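Local coordinates for SusD superfamily protein (Bacteroides vulgatus, PDB 3MYV) that probably binds polysaccharide at the cell's outer membrane, at residues Y229-Y234 and G367-E372; K282-M287 and H297-N302; G358-I363 and D381-E386. One frame throughout, in Å; residues are numbered along the deposited sequence.

Contact 1: residues Y229-Y234 and G367-E372; sequences YPHEKY and GNPDNE. With EDO (1,2-ethanediol), chain H.
G367, the last residue of helix 350-367, meets H231 from the loop between helix 206-223 and strand 248-252. Its carbonyl O lies 3.0 Å from H231 CE1, at the edge of the imidazole and near its plane. With CG anti to the backbone N (chi1 179°), the imidazole of H231 reaches across to this helix end, where ND1 is hydrogen-bonded to the carbonyl O of R366, one residue earlier. N368 leaves the helical conformation and begins a type I turn that ends at N371, closed by N371 N to N368 O at 3.0 Å. Its side chain completes an Asx turn: OD1 accepts from D370 N at 3.0 Å, the donor standing 51° out of the carbonyl plane. P369, inside this turn, sets CD over one face of the H231 ring, 4.1 Å from the centroid, a CH-pi contact offset toward the rim. Y229, two residues before H231, turns the other way and its OH shares a 2.6 Å hydrogen bond with O1 of an ethanediol, probably from the crystallisation liquor, which also bonds to A237 O. A phenylalanine in place of Y229 would probably leave that ethanediol O1 without its phenolic mate. Y229 O takes a further bond from R366 NH1, so R366 ties to this loop through both backbone and side chain. The chemistry is that of a helix C-terminus: a histidine edge gathers at late carbonyls of the helix, while the proline that follows packs on the ring face.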
ATOM      1  N   TYR A 229       5.178  -6.526  17.156  1.00 16.54           N
ATOM      2  CA  TYR A 229       6.449  -7.263  17.364  1.00 14.77           C
ATOM      3  C   TYR A 229       7.333  -6.530  18.352  1.00 16.73           C
ATOM      4  O   TYR A 229       7.628  -5.362  18.153  1.00 15.70           O
ATOM      5  CB  TYR A 229       7.243  -7.435  16.053  1.00 16.45           C
ATOM      6  CG  TYR A 229       6.397  -7.996  14.951  1.00 14.37           C
ATOM      7  CD1 TYR A 229       5.748  -9.212  15.121  1.00 12.56           C
ATOM      8  CD2 TYR A 229       6.204  -7.314  13.758  1.00 15.25           C
ATOM      9  CE1 TYR A 229       4.924  -9.711  14.156  1.00 11.26           C
ATOM     10  CE2 TYR A 229       5.382  -7.835  12.760  1.00 17.19           C
ATOM     11  CZ  TYR A 229       4.747  -9.045  12.977  1.00 14.23           C
ATOM     12  OH  TYR A 229       3.874  -9.579  12.049  1.00 16.26           O
ATOM     13  N   PRO A 230       7.813  -7.226  19.403  1.00 17.77           N
ATOM     14  CA  PRO A 230       8.788  -6.624  20.321  1.00 17.18           C
ATOM     15  C   PRO A 230      10.101  -6.329  19.622  1.00 16.06           C
ATOM     16  O   PRO A 230      10.434  -6.969  18.602  1.00 15.50           O
ATOM     17  CB  PRO A 230       9.026  -7.711  21.380  1.00 19.83           C
ATOM     18  CG  PRO A 230       8.005  -8.721  21.174  1.00 21.29           C
ATOM     19  CD  PRO A 230       7.386  -8.566  19.830  1.00 19.37           C
ATOM     20  N   HIS A 231      10.826  -5.366  20.187  1.00 17.88           N
ATOM     21  CA  HIS A 231      12.133  -4.931  19.709  1.00 17.51           C
ATOM     22  C   HIS A 231      13.031  -6.143  19.333  1.00 19.77           C
ATOM     23  O   HIS A 231      13.582  -6.215  18.231  1.00 20.55           O
ATOM     24  CB  HIS A 231      12.792  -4.096  20.803  1.00 19.40           C
ATOM     25  CG  HIS A 231      14.162  -3.602  20.453  1.00 17.14           C
ATOM     26  ND1 HIS A 231      14.373  -2.445  19.744  1.00 16.07           N
ATOM     27  CD2 HIS A 231      15.388  -4.108  20.729  1.00 27.59           C
ATOM     28  CE1 HIS A 231      15.674  -2.249  19.604  1.00 23.38           C
ATOM     29  NE2 HIS A 231      16.311  -3.253  20.182  1.00 25.30           N
ATOM     30  N   GLU A 232      13.135  -7.087  20.259  1.00 17.34           N
ATOM     31  CA  GLU A 232      14.064  -8.235  20.130  1.00 19.38           C
ATOM     32  C   GLU A 232      13.616  -9.263  19.105  1.00 17.27           C
ATOM     33  O   GLU A 232      14.404 -10.110  18.718  1.00 16.66           O
ATOM     34  CB  GLU A 232      14.270  -8.993  21.451  1.00 20.79           C
ATOM     35  CG  GLU A 232      14.037  -8.221  22.693  1.00 33.33           C
ATOM     36  CD  GLU A 232      12.545  -8.053  23.007  1.00 38.58           C
ATOM     37  OE1 GLU A 232      11.824  -9.060  23.282  1.00 36.94           O
ATOM     38  OE2 GLU A 232      12.115  -6.888  22.971  1.00 26.88           O
ATOM     39  N   LYS A 233      12.352  -9.200  18.690  1.00 17.46           N
ATOM     40  CA  LYS A 233      11.799 -10.140  17.735  1.00 18.64           C
ATOM     41  C   LYS A 233      11.461  -9.500  16.386  1.00 15.39           C
ATOM     42  O   LYS A 233      10.886 -10.151  15.512  1.00 18.56           O
ATOM     43  CB  LYS A 233      10.512 -10.721  18.300  1.00 20.23           C
ATOM     44  CG  LYS A 233      10.651 -11.288  19.688  1.00 25.44           C
ATOM     45  CD  LYS A 233      11.244 -12.657  19.664  1.00 35.24           C
ATOM     46  CE  LYS A 233      11.067 -13.323  21.023  1.00 42.95           C
ATOM     47  NZ  LYS A 233      11.994 -14.478  21.152  1.00 46.25           N
ATOM     48  N   TYR A 234      11.752  -8.221  16.238  1.00 16.86           N
ATOM     49  CA  TYR A 234      11.364  -7.460  15.033  1.00 15.05           C
ATOM     50  C   TYR A 234      12.003  -7.992  13.741  1.00 16.33           C
ATOM     51  O   TYR A 234      11.305  -8.252  12.752  1.00 15.70           O
ATOM     52  CB  TYR A 234      11.716  -5.981  15.229  1.00 14.70           C
ATOM     53  CG  TYR A 234      11.204  -5.059  14.154  1.00 13.82           C
ATOM     54  CD1 TYR A 234       9.918  -4.556  14.193  1.00 15.41           C
ATOM     55  CD2 TYR A 234      12.027  -4.686  13.085  1.00 17.32           C
ATOM     56  CE1 TYR A 234       9.480  -3.676  13.221  1.00 15.72           C
ATOM     57  CE2 TYR A 234      11.585  -3.838  12.111  1.00 15.36           C
ATOM     58  CZ  TYR A 234      10.310  -3.346  12.174  1.00 16.23           C
ATOM     59  OH  TYR A 234       9.874  -2.481  11.207  1.00 15.53           O
ATOM     60  N   GLY A 367      11.098   0.516  18.277  1.00 14.85           N
ATOM     61  CA  GLY A 367      12.269   0.656  17.422  1.00 15.20           C
ATOM     62  C   GLY A 367      13.566   0.754  18.222  1.00 16.53           C
ATOM     63  O   GLY A 367      14.506   0.011  17.954  1.00 15.51           O
ATOM     64  N   ASN A 368      13.573   1.617  19.236  1.00 16.27           N
ATOM     65  CA  ASN A 368      14.716   1.809  20.148  1.00 15.02           C
ATOM     66  C   ASN A 368      14.175   2.293  21.501  1.00 15.32           C
ATOM     67  O   ASN A 368      13.655   3.403  21.584  1.00 15.63           O
ATOM     68  CB  ASN A 368      15.678   2.867  19.574  1.00 17.00           C
ATOM     69  CG  ASN A 368      16.910   3.083  20.442  1.00 17.73           C
ATOM     70  OD1 ASN A 368      16.982   2.576  21.581  1.00 16.96           O
ATOM     71  ND2 ASN A 368      17.882   3.873  19.928  1.00 18.95           N
ATOM     72  N   PRO A 369      14.244   1.455  22.547  1.00 15.70           N
ATOM     73  CA  PRO A 369      13.667   1.848  23.826  1.00 16.57           C
ATOM     74  C   PRO A 369      14.317   3.075  24.482  1.00 19.08           C
ATOM     75  O   PRO A 369      13.711   3.651  25.422  1.00 18.90           O
ATOM     76  CB  PRO A 369      13.831   0.583  24.701  1.00 20.02           C
ATOM     77  CG  PRO A 369      14.954  -0.150  24.077  1.00 18.79           C
ATOM     78  CD  PRO A 369      14.786   0.081  22.602  1.00 16.47           C
ATOM     79  N   ASP A 370      15.507   3.473  24.012  1.00 18.90           N
ATOM     80  CA  ASP A 370      16.180   4.667  24.513  1.00 19.77           C
ATOM     81  C   ASP A 370      15.630   5.982  23.916  1.00 17.96           C
ATOM     82  O   ASP A 370      16.026   7.060  24.343  1.00 19.01           O
ATOM     83  CB  ASP A 370      17.689   4.590  24.239  1.00 19.89           C
ATOM     84  CG  ASP A 370      18.367   3.426  24.964  1.00 21.20           C
ATOM     85  OD1 ASP A 370      17.898   3.057  26.053  1.00 29.18           O
ATOM     86  OD2 ASP A 370      19.369   2.917  24.428  1.00 31.58           O
ATOM     87  N   ASN A 371      14.738   5.896  22.935  1.00 17.01           N
ATOM     88  CA  ASN A 371      14.208   7.069  22.258  1.00 17.67           C
ATOM     89  C   ASN A 371      12.822   7.403  22.772  1.00 17.28           C
ATOM     90  O   ASN A 371      12.135   6.560  23.357  1.00 15.98           O
ATOM     91  CB  ASN A 371      14.118   6.810  20.728  1.00 18.17           C
ATOM     92  CG  ASN A 371      15.477   6.761  20.067  1.00 20.08           C
ATOM     93  OD1 ASN A 371      16.467   7.218  20.630  1.00 15.53           O
ATOM     94  ND2 ASN A 371      15.532   6.211  18.860  1.00 13.96           N
ATOM     95  N   GLU A 372      12.418   8.643  22.552  1.00 16.03           N
ATOM     96  CA  GLU A 372      11.054   9.065  22.880  1.00 17.35           C
ATOM     97  C   GLU A 372      10.654  10.231  22.001  1.00 14.08           C
ATOM     98  O   GLU A 372      11.503  10.843  21.354  1.00 16.47           O
ATOM     99  CB  GLU A 372      10.983   9.466  24.354  1.00 16.26           C
ATOM    100  CG  GLU A 372      11.839  10.686  24.708  1.00 20.11           C
ATOM    101  CD  GLU A 372      11.678  11.165  26.151  1.00 18.78           C
ATOM    102  OE1 GLU A 372      11.051  10.443  26.977  1.00 17.86           O
ATOM    103  OE2 GLU A 372      12.232  12.257  26.446  1.00 15.91           O
TER
HETATM  104  C1  EDO H 509       4.988  -7.946   9.126  1.00 30.33           C
HETATM  105  O1  EDO H 509       3.847  -8.691   9.565  1.00 20.17           O
HETATM  106  C2  EDO H 509       6.265  -8.772   9.288  1.00 20.99           C
HETATM  107  O2  EDO H 509       6.208  -9.896   8.420  1.00 23.09           O

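Contact 2: residues K282-M287 and H297-N302; sequences KYAEQM and HLLEEN
Helix 282-287 and strand 299-302 run at 116° to each other with their axes 10.6 Å apart at closest, and A284 and L299 bring their CA atoms nearest, at 7.5 Å. Across that gap L299 supplies the whole strand side of the contact, its isobutyl group pointing at the helix and reaching three residues of one helical face. CG lies anti to the carbonyl carbon (chi1 -61°) and chi2 is extended, which carries the two methyls forward as a fork. CD1 is the busier prong: it sits 3.9 Å from A284 CA, close against the helix backbone, and 4.0 Å from M287 CB. CD2 makes the nearer approach to Y283, with CE2 at 4.0 Å, at the edge of the ring and near its plane, so the leucine abuts the rim of the phenol. Y283 holds its ring there with CG anti to its own backbone N (chi1 -176°), and its OH is hydrogen-bonded to the backbone O of K389 in helix 380-391. M287, a selenomethionine, meets L299 through CB. A284 contributes its small surface, with CB 4.3 Å from L299 CD1, and the small side chain probably lets the methyl settle near the helix backbone. V279 of strand 277-279 touches both A284 and L299, and W310 of strand 307-312, the partner of 299-304 in a two-stranded antiparallel sheet, touches A284. With no hydrogen bond crossing between the segments and all four touching residues buried, the joint between helix and hairpin rests on apolar packing, and its one polar tip, the Y283 hydroxyl, is satisfied by a third element.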
ATOM      1  N   LYS A 282      20.325   8.785   2.189  1.00 17.61           N
ATOM      2  CA  LYS A 282      19.559   9.505   3.211  1.00 16.14           C
ATOM      3  C   LYS A 282      18.937   8.535   4.216  1.00 18.20           C
ATOM      4  O   LYS A 282      19.065   8.731   5.417  1.00 18.04           O
ATOM      5  CB  LYS A 282      18.484  10.383   2.561  1.00 16.47           C
ATOM      6  CG  LYS A 282      17.500  11.020   3.528  1.00 18.45           C
ATOM      7  CD  LYS A 282      16.102  10.373   3.442  1.00 21.46           C
ATOM      8  CE  LYS A 282      15.229  10.783   4.616  1.00 22.99           C
ATOM      9  NZ  LYS A 282      13.881  10.146   4.654  1.00 18.32           N
ATOM     10  N   TYR A 283      18.298   7.475   3.748  1.00 16.56           N
ATOM     11  CA  TYR A 283      17.665   6.545   4.665  1.00 15.95           C
ATOM     12  C   TYR A 283      18.725   5.784   5.487  1.00 16.56           C
ATOM     13  O   TYR A 283      18.604   5.629   6.701  1.00 15.61           O
ATOM     14  CB  TYR A 283      16.774   5.548   3.941  1.00 16.08           C
ATOM     15  CG  TYR A 283      16.043   4.628   4.917  1.00 12.76           C
ATOM     16  CD1 TYR A 283      14.837   5.016   5.494  1.00 16.89           C
ATOM     17  CD2 TYR A 283      16.582   3.406   5.304  1.00 16.93           C
ATOM     18  CE1 TYR A 283      14.170   4.207   6.381  1.00 15.47           C
ATOM     19  CE2 TYR A 283      15.932   2.597   6.224  1.00 15.14           C
ATOM     20  CZ  TYR A 283      14.710   3.014   6.759  1.00 15.58           C
ATOM     21  OH  TYR A 283      14.048   2.219   7.667  1.00 16.50           O
ATOM     22  N   ALA A 284      19.774   5.338   4.814  1.00 15.77           N
ATOM     23  CA  ALA A 284      20.830   4.600   5.472  1.00 15.78           C
ATOM     24  C   ALA A 284      21.464   5.445   6.569  1.00 17.88           C
ATOM     25  O   ALA A 284      21.639   4.980   7.699  1.00 17.00           O
ATOM     26  CB  ALA A 284      21.857   4.171   4.461  1.00 16.31           C
ATOM     27  N   GLU A 285      21.779   6.692   6.243  1.00 17.63           N
ATOM     28  CA  GLU A 285      22.352   7.628   7.232  1.00 24.06           C
ATOM     29  C   GLU A 285      21.429   7.939   8.409  1.00 24.12           C
ATOM     30  O   GLU A 285      21.915   8.002   9.529  1.00 26.31           O
ATOM     31  CB  GLU A 285      22.781   8.935   6.565  1.00 25.88           C
ATOM     32  CG  GLU A 285      23.994   8.749   5.740  1.00 29.34           C
ATOM     33  CD  GLU A 285      24.440  10.012   5.013  1.00 33.79           C
ATOM     34  OE1 GLU A 285      23.745  11.064   5.062  1.00 44.11           O
ATOM     35  OE2 GLU A 285      25.499   9.913   4.384  1.00 33.72           O
ATOM     36  N   GLN A 286      20.140   8.157   8.133  1.00 27.57           N
ATOM     37  CA  GLN A 286      19.066   8.318   9.152  1.00 28.65           C
ATOM     38  C   GLN A 286      19.188   7.158  10.171  1.00 27.45           C
ATOM     39  O   GLN A 286      19.289   7.378  11.395  1.00 26.17           O
ATOM     40  CB  GLN A 286      17.648   8.379   8.439  1.00 33.33           C
ATOM     41  CG  GLN A 286      16.283   8.225   9.301  1.00 32.26           C
ATOM     42  CD  GLN A 286      14.903   8.451   8.496  1.00 39.23           C
ATOM     43  OE1 GLN A 286      14.178   9.399   8.777  1.00 34.44           O
ATOM     44  NE2 GLN A 286      14.545   7.538   7.571  1.00 24.17           N
HETATM   45  N   MSE A 287      19.259   5.929   9.663  1.00 21.60           N
HETATM   46  CA  MSE A 287      19.181   4.725  10.520  0.50 21.85           C
HETATM   47  C   MSE A 287      20.497   4.418  11.225  1.00 21.79           C
HETATM   48  O   MSE A 287      20.512   4.033  12.411  1.00 21.45           O
HETATM   49  CB  MSE A 287      18.789   3.464   9.730  0.50 20.16           C
HETATM   50  CG  MSE A 287      17.358   3.378   9.216  0.50 17.96           C
HETATM   51 SE   MSE A 287      16.009   4.284  10.249  0.38 15.76          SE
HETATM   52  CE  MSE A 287      15.875   3.131  11.775  0.50 16.15           C
ATOM     53  N   HIS A 297      18.766  -2.756  11.407  1.00 15.19           N
ATOM     54  CA  HIS A 297      19.302  -4.096  11.262  1.00 16.50           C
ATOM     55  C   HIS A 297      18.768  -4.823  10.033  1.00 16.25           C
ATOM     56  O   HIS A 297      19.274  -5.902   9.690  1.00 15.84           O
ATOM     57  CB  HIS A 297      19.020  -4.938  12.515  1.00 19.51           C
ATOM     58  CG  HIS A 297      19.473  -4.302  13.791  1.00 21.71           C
ATOM     59  ND1 HIS A 297      19.183  -4.841  15.025  1.00 30.97           N
ATOM     60  CD2 HIS A 297      20.179  -3.168  14.030  1.00 29.90           C
ATOM     61  CE1 HIS A 297      19.709  -4.080  15.970  1.00 36.31           C
ATOM     62  NE2 HIS A 297      20.319  -3.058  15.394  1.00 30.62           N
ATOM     63  N   LEU A 298      17.754  -4.248   9.382  1.00 14.32           N
ATOM     64  CA  LEU A 298      17.274  -4.738   8.088  1.00 13.49           C
ATOM     65  C   LEU A 298      18.103  -4.216   6.906  1.00 13.70           C
ATOM     66  O   LEU A 298      17.841  -4.581   5.782  1.00 14.70           O
ATOM     67  CB  LEU A 298      15.790  -4.348   7.880  1.00 12.76           C
ATOM     68  CG  LEU A 298      14.762  -4.857   8.900  1.00 15.13           C
ATOM     69  CD1 LEU A 298      13.348  -4.454   8.489  1.00 14.26           C
ATOM     70  CD2 LEU A 298      14.844  -6.400   9.047  1.00 13.65           C
ATOM     71  N   LEU A 299      19.082  -3.353   7.144  1.00 14.73           N
ATOM     72  CA  LEU A 299      19.911  -2.851   6.054  1.00 16.21           C
ATOM     73  C   LEU A 299      21.155  -3.685   5.903  1.00 16.92           C
ATOM     74  O   LEU A 299      21.755  -4.069   6.897  1.00 16.92           O
ATOM     75  CB  LEU A 299      20.316  -1.405   6.311  1.00 15.63           C
ATOM     76  CG  LEU A 299      19.200  -0.379   6.438  1.00 17.94           C
ATOM     77  CD1 LEU A 299      19.793   1.046   6.646  1.00 18.28           C
ATOM     78  CD2 LEU A 299      18.272  -0.450   5.221  1.00 13.49           C
ATOM     79  N   GLU A 300      21.576  -3.894   4.659  1.00 15.82           N
ATOM     80  CA  GLU A 300      22.766  -4.671   4.359  1.00 15.85           C
ATOM     81  C   GLU A 300      23.701  -3.869   3.477  1.00 17.29           C
ATOM     82  O   GLU A 300      23.296  -3.363   2.432  1.00 16.07           O
ATOM     83  CB  GLU A 300      22.374  -5.934   3.621  1.00 15.22           C
ATOM     84  CG  GLU A 300      21.714  -6.951   4.531  1.00 17.79           C
ATOM     85  CD  GLU A 300      22.675  -7.542   5.554  1.00 22.89           C
ATOM     86  OE1 GLU A 300      23.899  -7.557   5.274  1.00 22.93           O
ATOM     87  OE2 GLU A 300      22.198  -7.963   6.642  1.00 17.79           O
ATOM     88  N   GLU A 301      24.947  -3.763   3.917  1.00 16.01           N
ATOM     89  CA  GLU A 301      25.930  -2.940   3.224  1.00 14.93           C
ATOM     90  C   GLU A 301      26.574  -3.725   2.077  1.00 14.67           C
ATOM     91  O   GLU A 301      26.896  -4.894   2.219  1.00 16.60           O
ATOM     92  CB  GLU A 301      27.024  -2.493   4.190  1.00 17.01           C
ATOM     93  CG  GLU A 301      27.973  -1.474   3.633  1.00 17.51           C
ATOM     94  CD  GLU A 301      29.220  -1.270   4.493  1.00 26.99           C
ATOM     95  OE1 GLU A 301      29.087  -1.039   5.714  1.00 27.56           O
ATOM     96  OE2 GLU A 301      30.330  -1.324   3.935  1.00 32.73           O
ATOM     97  N   ASN A 302      26.807  -3.054   0.959  1.00 18.53           N
ATOM     98  CA  ASN A 302      27.624  -3.624  -0.101  1.00 17.25           C
ATOM     99  C   ASN A 302      28.218  -2.496  -0.940  1.00 17.33           C
ATOM    100  O   ASN A 302      28.259  -1.338  -0.486  1.00 16.43           O
ATOM    101  CB  ASN A 302      26.805  -4.617  -0.936  1.00 17.17           C
ATOM    102  CG  ASN A 302      27.636  -5.757  -1.447  1.00 22.14           C
ATOM    103  OD1 ASN A 302      28.645  -5.544  -2.118  1.00 17.43           O
ATOM    104  ND2 ASN A 302      27.233  -6.990  -1.111  1.00 15.42           N
TER

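Contact 3: residues G358-I363 and D381-E386; sequences GYLNEI and DRVLDE
L360 reaches from helix 358-363 to V383 and E386 of helix 381-386. Its CG is anti to the backbone N (chi1 178°), and the turn at chi2 aims CD1 at E386 and CD2 at V383. CD1 packs on the aliphatic part of E386, 3.8 Å from CB and equally near CG, while CD2 meets V383 CG2 at 4.2 Å. One turn on from L360, I363 uses its CG2 branch, which lies 3.8 Å from E386 OE2, whereas its CG1 arm leads away. E386 thus joins both residues. Its CG is anti to the backbone N and the chain bends at chi2 (59°), laying its methylenes against the leucine and turning the carboxylate toward R382 of its own helix. OE1 accepts from R382 NH1 at 2.8 Å in an almost straight bond, using its anti lone pair, with the oxygen lying in the guanidinium plane. OE2 forms a second salt bridge, to R295 NH2. This buried carboxylate is therefore gripped by two arginines, which probably hold its rotation and favour its ionised form beside apolar neighbours. The two segments run in broadly the same direction, 34° apart, with axes 11.1 Å from each other at closest approach. Helix 334-348 joins the same packing through A342 against L360, Y338 against I363 and E343 against V383, so these three helices meet around the L360-V383 pair. V364, next on helix 350-367, touches both R382 and E386.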
ATOM      1  N   GLY A 358       0.956   9.036  22.507  1.00 17.70           N
ATOM      2  CA  GLY A 358       1.139   7.757  23.195  1.00 15.83           C
ATOM      3  C   GLY A 358       1.396   6.649  22.171  1.00 15.45           C
ATOM      4  O   GLY A 358       2.345   5.860  22.290  1.00 14.80           O
ATOM      5  N   TYR A 359       0.571   6.615  21.140  1.00 15.64           N
ATOM      6  CA  TYR A 359       0.744   5.640  20.063  1.00 14.50           C
ATOM      7  C   TYR A 359       2.046   5.833  19.277  1.00 14.10           C
ATOM      8  O   TYR A 359       2.726   4.848  18.933  1.00 15.50           O
ATOM      9  CB  TYR A 359      -0.472   5.656  19.138  1.00 17.10           C
ATOM     10  CG  TYR A 359      -1.733   5.130  19.768  1.00 13.54           C
ATOM     11  CD1 TYR A 359      -1.736   3.932  20.478  1.00 17.97           C
ATOM     12  CD2 TYR A 359      -2.941   5.786  19.609  1.00 17.50           C
ATOM     13  CE1 TYR A 359      -2.891   3.446  21.035  1.00 17.28           C
ATOM     14  CE2 TYR A 359      -4.089   5.313  20.157  1.00 16.49           C
ATOM     15  CZ  TYR A 359      -4.080   4.133  20.856  1.00 17.55           C
ATOM     16  OH  TYR A 359      -5.245   3.637  21.406  1.00 19.47           O
ATOM     17  N   LEU A 360       2.406   7.091  19.009  1.00 12.52           N
ATOM     18  CA  LEU A 360       3.652   7.385  18.319  1.00 12.75           C
ATOM     19  C   LEU A 360       4.797   6.796  19.135  1.00 13.20           C
ATOM     20  O   LEU A 360       5.613   6.099  18.576  1.00 11.47           O
ATOM     21  CB  LEU A 360       3.836   8.885  18.094  1.00 12.99           C
ATOM     22  CG  LEU A 360       5.151   9.295  17.405  1.00 14.34           C
ATOM     23  CD1 LEU A 360       5.242   8.640  15.955  1.00 11.99           C
ATOM     24  CD2 LEU A 360       5.296  10.775  17.409  1.00 16.78           C
ATOM     25  N   ASN A 361       4.818   7.057  20.452  1.00 12.83           N
ATOM     26  CA  ASN A 361       5.887   6.575  21.328  1.00 13.97           C
ATOM     27  C   ASN A 361       5.972   5.075  21.389  1.00 13.25           C
ATOM     28  O   ASN A 361       7.058   4.515  21.509  1.00 14.75           O
ATOM     29  CB  ASN A 361       5.800   7.157  22.743  1.00 11.19           C
ATOM     30  CG  ASN A 361       6.488   8.495  22.832  1.00 16.87           C
ATOM     31  OD1 ASN A 361       7.705   8.554  23.012  1.00 16.24           O
ATOM     32  ND2 ASN A 361       5.732   9.583  22.644  1.00 15.53           N
ATOM     33  N   GLU A 362       4.831   4.406  21.321  1.00 11.96           N
ATOM     34  CA  GLU A 362       4.871   2.940  21.288  1.00 13.36           C
ATOM     35  C   GLU A 362       5.712   2.423  20.136  1.00 12.93           C
ATOM     36  O   GLU A 362       6.491   1.460  20.301  1.00 15.81           O
ATOM     37  CB  GLU A 362       3.484   2.363  21.183  1.00 14.80           C
ATOM     38  CG  GLU A 362       3.451   0.908  21.555  1.00 23.56           C
ATOM     39  CD  GLU A 362       3.327   0.701  23.040  1.00 39.63           C
ATOM     40  OE1 GLU A 362       2.462   1.374  23.638  1.00 38.75           O
ATOM     41  OE2 GLU A 362       4.066  -0.151  23.590  1.00 39.91           O
ATOM     42  N   ILE A 363       5.599   3.075  18.981  1.00 15.21           N
ATOM     43  CA  ILE A 363       6.347   2.649  17.791  1.00 14.99           C
ATOM     44  C   ILE A 363       7.814   3.098  17.902  1.00 11.22           C
ATOM     45  O   ILE A 363       8.756   2.353  17.547  1.00 11.74           O
ATOM     46  CB  ILE A 363       5.696   3.189  16.499  1.00 16.53           C
ATOM     47  CG1 ILE A 363       4.264   2.629  16.366  1.00 17.29           C
ATOM     48  CG2 ILE A 363       6.577   2.888  15.254  1.00 14.60           C
ATOM     49  CD1 ILE A 363       4.157   1.083  16.298  1.00 13.56           C
ATOM     50  N   ASP A 381       5.895  16.427  10.690  1.00 16.41           N
ATOM     51  CA  ASP A 381       7.160  15.927  10.123  1.00 15.07           C
ATOM     52  C   ASP A 381       7.747  14.793  10.962  1.00 14.63           C
ATOM     53  O   ASP A 381       8.308  13.839  10.433  1.00 14.83           O
ATOM     54  CB  ASP A 381       8.205  17.046   9.966  1.00 16.20           C
ATOM     55  CG  ASP A 381       7.935  17.947   8.767  1.00 20.03           C
ATOM     56  OD1 ASP A 381       7.100  17.611   7.924  1.00 19.86           O
ATOM     57  OD2 ASP A 381       8.541  19.033   8.691  1.00 19.39           O
ATOM     58  N   ARG A 382       7.605  14.889  12.275  1.00 13.55           N
ATOM     59  CA  ARG A 382       8.112  13.861  13.153  1.00 12.90           C
ATOM     60  C   ARG A 382       7.361  12.552  12.957  1.00 14.60           C
ATOM     61  O   ARG A 382       7.959  11.480  12.996  1.00 12.84           O
ATOM     62  CB  ARG A 382       8.061  14.293  14.638  1.00 12.89           C
ATOM     63  CG  ARG A 382       8.645  13.266  15.586  1.00 14.43           C
ATOM     64  CD  ARG A 382      10.144  13.010  15.300  1.00 14.59           C
ATOM     65  NE  ARG A 382      10.738  11.957  16.134  1.00 14.74           N
ATOM     66  CZ  ARG A 382      10.676  10.646  15.911  1.00 14.95           C
ATOM     67  NH1 ARG A 382      10.001  10.143  14.880  1.00 17.37           N
ATOM     68  NH2 ARG A 382      11.287   9.807  16.751  1.00 16.86           N
ATOM     69  N   VAL A 383       6.057  12.629  12.754  1.00 14.47           N
ATOM     70  CA  VAL A 383       5.272  11.417  12.497  1.00 12.69           C
ATOM     71  C   VAL A 383       5.624  10.869  11.105  1.00 12.25           C
ATOM     72  O   VAL A 383       5.783   9.669  10.927  1.00 10.90           O
ATOM     73  CB  VAL A 383       3.760  11.663  12.591  1.00 13.55           C
ATOM     74  CG1 VAL A 383       2.980  10.370  12.293  1.00 13.68           C
ATOM     75  CG2 VAL A 383       3.393  12.231  13.989  1.00 12.47           C
ATOM     76  N   LEU A 384       5.825  11.751  10.130  1.00 12.81           N
ATOM     77  CA  LEU A 384       6.184  11.270   8.790  1.00 12.57           C
ATOM     78  C   LEU A 384       7.575  10.648   8.793  1.00 10.41           C
ATOM     79  O   LEU A 384       7.776   9.658   8.083  1.00 12.54           O
ATOM     80  CB  LEU A 384       6.100  12.351   7.727  1.00 11.68           C
ATOM     81  CG  LEU A 384       4.704  12.997   7.556  1.00 14.21           C
ATOM     82  CD1 LEU A 384       4.761  14.145   6.544  1.00 19.89           C
ATOM     83  CD2 LEU A 384       3.684  11.991   7.134  1.00 19.23           C
ATOM     84  N   ASP A 385       8.515  11.203   9.568  1.00 13.35           N
ATOM     85  CA  ASP A 385       9.842  10.579   9.743  1.00 13.75           C
ATOM     86  C   ASP A 385       9.702   9.193  10.382  1.00 13.41           C
ATOM     87  O   ASP A 385      10.430   8.283  10.027  1.00 12.74           O
ATOM     88  CB  ASP A 385      10.781  11.432  10.609  1.00 15.05           C
ATOM     89  CG  ASP A 385      11.263  12.700   9.909  1.00 19.28           C
ATOM     90  OD1 ASP A 385      11.191  12.806   8.667  1.00 17.91           O
ATOM     91  OD2 ASP A 385      11.759  13.581  10.625  1.00 23.42           O
ATOM     92  N   GLU A 386       8.753   9.027  11.301  1.00 14.00           N
ATOM     93  CA  GLU A 386       8.530   7.701  11.904  1.00 11.94           C
ATOM     94  C   GLU A 386       7.989   6.717  10.867  1.00 14.68           C
ATOM     95  O   GLU A 386       8.424   5.556  10.812  1.00 14.15           O
ATOM     96  CB  GLU A 386       7.639   7.762  13.145  1.00 10.95           C
ATOM     97  CG  GLU A 386       7.793   6.545  14.075  1.00 11.63           C
ATOM     98  CD  GLU A 386       9.213   6.345  14.585  1.00 14.79           C
ATOM     99  OE1 GLU A 386       9.978   7.331  14.672  1.00 15.14           O
ATOM    100  OE2 GLU A 386       9.553   5.211  14.931  1.00 12.52           O
TER

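Contacts 2 and 3 are buried, while contact 1 is partly buried, with P369 exposed. Helix 350-367 serves both contact 1 and contact 3, by its C-terminal end in one and its flank in the other; E372 CA comes 3.4 Å from N361 OD1 where they touch. Helix 380-391 links the other pair, supplying V383 and E386 to contact 3 and accepting the Y283 hydroxyl beside contact 2. Chemistry follows place: aliphatic and aromatic carbon only in contact 2, aliphatic packing around a doubly paired carboxylate in contact 3, and histidine with helix-end carbonyls and proline in contact 1. Centres of contacts 1 and 3 lie about 13 Å apart.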